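PDB 3UCK: carbonic anhydrase from Coccomyxa sp. PA, which catalyses the reversible, zinc-dependent hydration of carbon dioxide to hydrogencarbonate and a proton, as a beta-class carbonic anhydrase. Local coordinates for the interface of chains A and B. Sequence-based numbering; all coordinates share one arbitrary frame. Chains: chain A/B, Carbonic anhydrase.

Contact 1: the interface of chains A and B. Residues chain A 19, 55-56, 60-62; chain B 56-57, 188.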
ATOM      1  N   TRP A  19      11.359  -5.487 -35.813  1.00 69.04           N
ATOM      2  CA  TRP A  19      11.333  -4.090 -35.377  1.00 68.16           C
ATOM      3  C   TRP A  19      12.741  -3.544 -35.028  1.00 68.98           C
ATOM      4  O   TRP A  19      13.086  -2.438 -35.454  1.00 69.00           O
ATOM      5  CB  TRP A  19      10.329  -3.857 -34.207  1.00 67.55           C
ATOM      6  CG  TRP A  19      10.496  -2.490 -33.522  1.00 63.22           C
ATOM      7  CD1 TRP A  19      10.027  -1.286 -33.968  1.00 60.62           C
ATOM      8  CD2 TRP A  19      11.206  -2.216 -32.309  1.00 60.15           C
ATOM      9  NE1 TRP A  19      10.396  -0.276 -33.112  1.00 60.14           N
ATOM     10  CE2 TRP A  19      11.123  -0.819 -32.081  1.00 60.65           C
ATOM     11  CE3 TRP A  19      11.897  -3.011 -31.386  1.00 59.85           C
ATOM     12  CZ2 TRP A  19      11.720  -0.193 -30.960  1.00 61.40           C
ATOM     13  CZ3 TRP A  19      12.504  -2.383 -30.274  1.00 63.01           C
ATOM     14  CH2 TRP A  19      12.397  -0.988 -30.066  1.00 59.63           C
ATOM     15  N   ALA A  55       4.848   6.292 -25.900  1.00 62.53           N
ATOM     16  CA  ALA A  55       5.896   6.424 -26.886  1.00 64.69           C
ATOM     17  C   ALA A  55       5.335   6.453 -28.301  1.00 66.20           C
ATOM     18  O   ALA A  55       5.699   7.317 -29.087  1.00 65.93           O
ATOM     19  CB  ALA A  55       6.911   5.339 -26.729  1.00 64.51           C
ATOM     20  N   GLN A  56       4.453   5.517 -28.623  1.00 68.15           N
ATOM     21  CA  GLN A  56       3.805   5.535 -29.919  1.00 70.67           C
ATOM     22  C   GLN A  56       3.030   6.834 -30.158  1.00 71.79           C
ATOM     23  O   GLN A  56       3.239   7.487 -31.182  1.00 72.32           O
ATOM     24  CB  GLN A  56       2.949   4.291 -30.145  1.00 70.89           C
ATOM     25  CG  GLN A  56       3.825   3.031 -30.143  1.00 74.97           C
ATOM     26  CD  GLN A  56       3.107   1.743 -30.527  1.00 79.26           C
ATOM     27  OE1 GLN A  56       1.883   1.602 -30.351  1.00 82.92           O
ATOM     28  NE2 GLN A  56       3.877   0.780 -31.045  1.00 78.87           N
ATOM     29  N   MET A  60       7.956   8.668 -29.766  1.00 73.04           N
ATOM     30  CA  MET A  60       9.257   8.802 -29.085  1.00 71.87           C
ATOM     31  C   MET A  60      10.121   7.574 -29.264  1.00 71.03           C
ATOM     32  O   MET A  60       9.616   6.442 -29.451  1.00 70.85           O
ATOM     33  CB  MET A  60       9.109   9.126 -27.605  1.00 71.73           C
ATOM     34  CG  MET A  60       8.757  10.565 -27.338  1.00 71.91           C
ATOM     35  SD  MET A  60       8.111  10.749 -25.676  1.00 70.35           S
ATOM     36  CE  MET A  60       8.329  12.516 -25.419  1.00 72.37           C
ATOM     37  N   ALA A  61      11.425   7.817 -29.230  1.00 68.98           N
ATOM     38  CA  ALA A  61      12.401   6.747 -29.332  1.00 67.50           C
ATOM     39  C   ALA A  61      12.870   6.369 -27.911  1.00 65.56           C
ATOM     40  O   ALA A  61      12.777   7.179 -27.007  1.00 65.41           O
ATOM     41  CB  ALA A  61      13.572   7.222 -30.185  1.00 67.70           C
ATOM     42  N   PRO A  62      13.361   5.139 -27.708  1.00 63.71           N
ATOM     43  CA  PRO A  62      13.858   4.801 -26.385  1.00 62.96           C
ATOM     44  C   PRO A  62      14.805   5.860 -25.742  1.00 62.42           C
ATOM     45  O   PRO A  62      15.718   6.376 -26.390  1.00 62.15           O
ATOM     46  CB  PRO A  62      14.582   3.486 -26.633  1.00 62.23           C
ATOM     47  CG  PRO A  62      13.826   2.878 -27.743  1.00 62.07           C
ATOM     48  CD  PRO A  62      13.359   3.977 -28.611  1.00 63.53           C
TER
ATOM     49  N   GLN B  56       5.787  -0.577 -28.524  1.00 59.15           N
ATOM     50  CA  GLN B  56       6.733  -0.147 -29.536  1.00 59.50           C
ATOM     51  C   GLN B  56       7.669  -1.298 -29.862  1.00 59.42           C
ATOM     52  O   GLN B  56       7.706  -1.786 -31.025  1.00 58.56           O
ATOM     53  CB  GLN B  56       7.433   1.114 -29.045  1.00 60.50           C
ATOM     54  CG  GLN B  56       8.789   1.467 -29.637  1.00 64.01           C
ATOM     55  CD  GLN B  56       9.273   2.881 -29.191  1.00 67.17           C
ATOM     56  OE1 GLN B  56      10.161   3.037 -28.305  1.00 66.23           O
ATOM     57  NE2 GLN B  56       8.673   3.912 -29.800  1.00 66.89           N
ATOM     58  N   LEU B  57       8.353  -1.807 -28.827  1.00 58.53           N
ATOM     59  CA  LEU B  57       9.304  -2.885 -29.028  1.00 57.51           C
ATOM     60  C   LEU B  57       8.701  -4.162 -29.608  1.00 58.01           C
ATOM     61  O   LEU B  57       9.416  -4.911 -30.270  1.00 57.62           O
ATOM     62  CB  LEU B  57      10.120  -3.153 -27.764  1.00 57.41           C
ATOM     63  CG  LEU B  57       9.481  -3.872 -26.579  1.00 56.01           C
ATOM     64  CD1 LEU B  57       9.371  -5.389 -26.819  1.00 53.15           C
ATOM     65  CD2 LEU B  57      10.267  -3.595 -25.333  1.00 56.03           C
ATOM     66  N   TYR B 188      14.881  -7.819 -21.659  1.00 47.39           N
ATOM     67  CA  TYR B 188      15.098  -7.005 -22.832  1.00 48.10           C
ATOM     68  C   TYR B 188      16.419  -6.235 -22.674  1.00 48.50           C
ATOM     69  O   TYR B 188      16.811  -5.856 -21.554  1.00 46.17           O
ATOM     70  CB  TYR B 188      13.896  -6.099 -23.062  1.00 47.07           C
ATOM     71  CG  TYR B 188      14.026  -4.938 -24.048  1.00 47.63           C
ATOM     72  CD1 TYR B 188      13.478  -5.046 -25.345  1.00 45.69           C
ATOM     73  CD2 TYR B 188      14.589  -3.712 -23.680  1.00 44.91           C
ATOM     74  CE1 TYR B 188      13.520  -4.006 -26.243  1.00 43.35           C
ATOM     75  CE2 TYR B 188      14.616  -2.645 -24.609  1.00 45.49           C
ATOM     76  CZ  TYR B 188      14.086  -2.834 -25.892  1.00 43.55           C
ATOM     77  OH  TYR B 188      14.072  -1.864 -26.846  1.00 44.54           O
TER

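Contact 2: the interface of chains A and B. Residues chain A 58, 186, 194-195, 197; chain B 9, 13, 16.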
ATOM      1  N   PHE A  58       3.257   9.795 -28.898  1.00 73.73           N
ATOM      2  CA  PHE A  58       4.145  10.923 -28.971  1.00 74.18           C
ATOM      3  C   PHE A  58       5.333  10.659 -29.897  1.00 75.08           C
ATOM      4  O   PHE A  58       6.294  11.485 -29.958  1.00 76.05           O
ATOM      5  CB  PHE A  58       4.640  11.318 -27.575  1.00 74.41           C
ATOM      6  CG  PHE A  58       3.592  11.988 -26.730  1.00 75.09           C
ATOM      7  CD1 PHE A  58       3.264  11.487 -25.486  1.00 74.81           C
ATOM      8  CD2 PHE A  58       2.914  13.111 -27.195  1.00 75.59           C
ATOM      9  CE1 PHE A  58       2.298  12.097 -24.715  1.00 74.47           C
ATOM     10  CE2 PHE A  58       1.943  13.727 -26.423  1.00 74.81           C
ATOM     11  CZ  PHE A  58       1.631  13.216 -25.185  1.00 74.09           C
ATOM     12  N   ILE A 186      -3.046  16.353 -19.610  1.00 60.30           N
ATOM     13  CA  ILE A 186      -3.492  16.102 -20.983  1.00 60.34           C
ATOM     14  C   ILE A 186      -4.497  14.951 -21.091  1.00 60.46           C
ATOM     15  O   ILE A 186      -4.646  14.180 -20.151  1.00 60.72           O
ATOM     16  CB  ILE A 186      -2.299  15.803 -21.886  1.00 60.69           C
ATOM     17  CG1 ILE A 186      -1.395  14.737 -21.249  1.00 61.34           C
ATOM     18  CG2 ILE A 186      -1.503  17.054 -22.154  1.00 59.59           C
ATOM     19  CD1 ILE A 186      -0.730  13.806 -22.283  1.00 59.46           C
ATOM     20  N   LEU A 194      -5.571  11.122 -30.885  1.00 69.99           N
ATOM     21  CA  LEU A 194      -5.202  12.474 -30.567  1.00 70.34           C
ATOM     22  C   LEU A 194      -5.121  12.870 -29.082  1.00 70.09           C
ATOM     23  O   LEU A 194      -5.868  12.363 -28.236  1.00 69.59           O
ATOM     24  CB  LEU A 194      -6.029  13.453 -31.402  1.00 70.62           C
ATOM     25  CG  LEU A 194      -5.517  13.653 -32.841  1.00 71.92           C
ATOM     26  CD1 LEU A 194      -6.672  14.084 -33.735  1.00 71.49           C
ATOM     27  CD2 LEU A 194      -4.376  14.690 -32.881  1.00 70.61           C
ATOM     28  N   VAL A 195      -4.183  13.784 -28.819  1.00 70.03           N
ATOM     29  CA  VAL A 195      -3.926  14.371 -27.518  1.00 69.99           C
ATOM     30  C   VAL A 195      -4.228  15.896 -27.488  1.00 70.56           C
ATOM     31  O   VAL A 195      -3.546  16.688 -28.162  1.00 70.55           O
ATOM     32  CB  VAL A 195      -2.445  14.094 -27.059  1.00 69.80           C
ATOM     33  CG1 VAL A 195      -2.098  14.840 -25.766  1.00 67.42           C
ATOM     34  CG2 VAL A 195      -2.230  12.612 -26.871  1.00 69.56           C
ATOM     35  N   GLU A 197      -4.434  19.274 -24.829  1.00 71.10           N
ATOM     36  CA  GLU A 197      -4.013  19.827 -23.581  1.00 71.22           C
ATOM     37  C   GLU A 197      -5.279  20.225 -22.795  1.00 71.38           C
ATOM     38  O   GLU A 197      -6.122  20.957 -23.333  1.00 72.20           O
ATOM     39  CB  GLU A 197      -3.138  21.011 -23.890  1.00 70.52           C
ATOM     40  CG  GLU A 197      -2.458  21.649 -22.739  1.00 72.27           C
ATOM     41  CD  GLU A 197      -1.445  22.683 -23.228  1.00 73.82           C
ATOM     42  OE1 GLU A 197      -0.404  22.890 -22.542  1.00 73.33           O
ATOM     43  OE2 GLU A 197      -1.708  23.268 -24.321  1.00 72.34           O
TER
ATOM     44  N   LEU B   9       4.404  22.894 -25.241  1.00 79.03           N
ATOM     45  CA  LEU B   9       4.028  21.505 -25.470  1.00 77.39           C
ATOM     46  C   LEU B   9       3.529  21.210 -26.868  1.00 77.26           C
ATOM     47  O   LEU B   9       3.036  20.134 -27.119  1.00 76.73           O
ATOM     48  CB  LEU B   9       2.871  21.158 -24.553  1.00 76.68           C
ATOM     49  CG  LEU B   9       2.945  20.381 -23.247  1.00 74.76           C
ATOM     50  CD1 LEU B   9       1.692  19.574 -23.143  1.00 71.29           C
ATOM     51  CD2 LEU B   9       4.126  19.492 -23.173  1.00 69.07           C
ATOM     52  N   LEU B  13       2.797  18.047 -29.058  1.00 74.67           N
ATOM     53  CA  LEU B  13       1.449  17.961 -29.554  1.00 75.18           C
ATOM     54  C   LEU B  13       1.412  17.848 -31.045  1.00 75.37           C
ATOM     55  O   LEU B  13       0.479  17.296 -31.595  1.00 74.93           O
ATOM     56  CB  LEU B  13       0.671  19.173 -29.122  1.00 75.08           C
ATOM     57  CG  LEU B  13       0.240  19.056 -27.682  1.00 75.41           C
ATOM     58  CD1 LEU B  13      -0.314  20.361 -27.241  1.00 75.00           C
ATOM     59  CD2 LEU B  13      -0.789  17.983 -27.592  1.00 74.71           C
ATOM     60  N   ASN B  16       2.416  14.331 -32.064  1.00 73.78           N
ATOM     61  CA  ASN B  16       1.256  13.469 -31.901  1.00 75.03           C
ATOM     62  C   ASN B  16       0.308  13.473 -33.119  1.00 76.21           C
ATOM     63  O   ASN B  16      -0.157  12.404 -33.572  1.00 75.38           O
ATOM     64  CB  ASN B  16       0.489  13.790 -30.618  1.00 74.17           C
ATOM     65  CG  ASN B  16      -0.857  13.090 -30.575  1.00 72.83           C
ATOM     66  OD1 ASN B  16      -1.901  13.743 -30.547  1.00 72.33           O
ATOM     67  ND2 ASN B  16      -0.842  11.756 -30.614  1.00 70.80           N
TER

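Contact 1: the interface of chains A and B
The indole of A:Trp19 lies flat against backbone of chain B, which covers one face of it. B:Leu57 CA sits over the six-membered ring, 3.5 Å from its centroid, in a CH-pi contact, while the carbonyl oxygen of B:Gln56 is poised above the same face, offset toward the rim. At the in-plane edge of the ring, the phenol OH of B:Tyr188 stands 3.7 Å from A:Trp19 CH2. With CG anti to the backbone N (chi1 167°), the tryptophan meets the partner broadside. The side-chain amide of B:Gln56 is turned only 16° from the indole plane, yet the touch comes from the aliphatic stem: B:Gln56 CG lies 3.6 Å from A:Trp19 CZ2.

Beyond CG the B:Gln56 chain is extended, carrying its amide into chain A. There B:Gln56 NE2 donates to the backbone carbonyl O of A:Met60 at 2.7 Å. The bond is nearly straight, 167° at the hydrogen, and the acceptor lies close to the amide plane, which should fix the amide's rotation. B:Gln56 OE1 then faces the pyrrolidine ring, 3.3 Å from A:Pro62 CD. A:Ala55 CB flanks the donor, 3.8 Å from B:Gln56 NE2. The partner hides 102 Å² of B:Gln56, out of 222 Å² for the whole patch. A:Gln56 adopts another conformation, with CG beside the backbone N, and A:Gln56 NE2 lies 3.4 Å from B:Gln56 CA.

In the fold, helix 10-26 carries A:Trp19 over to chain B. B:Gln56 and B:Leu57 belong to the short helix 54-57, a few residues beyond zinc ligands B:Cys47 and B:Asp49 in sequence. A:Met60 to A:Pro62 form the loop before strand 65-70, and B:Tyr188 lies in strand 182-189.

Contact 2: the interface of chains A and B
A:Val195 and B:Leu13 form the apolar centre, their side chains meeting at about a right angle. The closest methyl pair is A:Val195 CG1 and B:Leu13 CD2, 3.9 Å apart. Placed anti to the backbone N (chi1 173°), CG1 of the valine is the branch turned to the leucine, whereas A:Val195 CG2 takes the other direction and lies 4.0 Å from the amide carbon CG of B:Asn16.

Next to this pair, B:Leu9 offers its CD1 methyl to two chain A groups. A:Ile186 CG2 is 4.2 Å from B:Leu9 CD1, a loose contact made obliquely. The CD1 end of the same isoleucine reaches the edge of the A:Phe58 ring in its plane, so that the two side chains pack together within chain A. The ring itself has a peripheral part across the interface, with A:Phe58 CD2 4.2 Å from B:Asn16 CB.

The rim is polar at both ends. At one, A:Glu197 holds an extended chain, and its carboxylate oxygen OE1 approaches B:Leu9 CD1 at 4.0 Å, a van der Waals contact with the methyl group. At the other, B:Asn16 OD1 accepts a hydrogen bond of 2.9 Å from A:Val195 N. This bond is bent, 144° at the hydrogen, and the donor stands 35° out of the carbonyl plane, so it is less ideally directed than its length alone suggests. A:Leu194 CD2 packs 3.5 Å from B:Asn16 OD1.

Functionally, the patch docks the start of one subunit's helix 10-26, and the loop leading into it, onto strands 182-189 and 194-197 of the other. A side-chain carbonyl thereby satisfies a strand N-H, and the N-terminal arm is likely held in place for dimer assembly.

The C-alpha centres of contact 1 and contact 2 are about 17 Å apart. Chain A residues 55-62 connect them covalently, A:Phe58 serving contact 2 and its neighbours contact 1. Helix 10-26 takes part in both through opposite subunits, chain A in contact 1 and chain B in contact 2; strand 182-189 does the reverse. The interface is two-fold symmetric overall, so each N-terminal helix engages its neighbour at two places, although the two Gln56 side chains differ and the twin of contact 1 need not repeat its bond in detail. Such reciprocal arms fit the dimer typical of beta-class carbonic anhydrases, here within four chains.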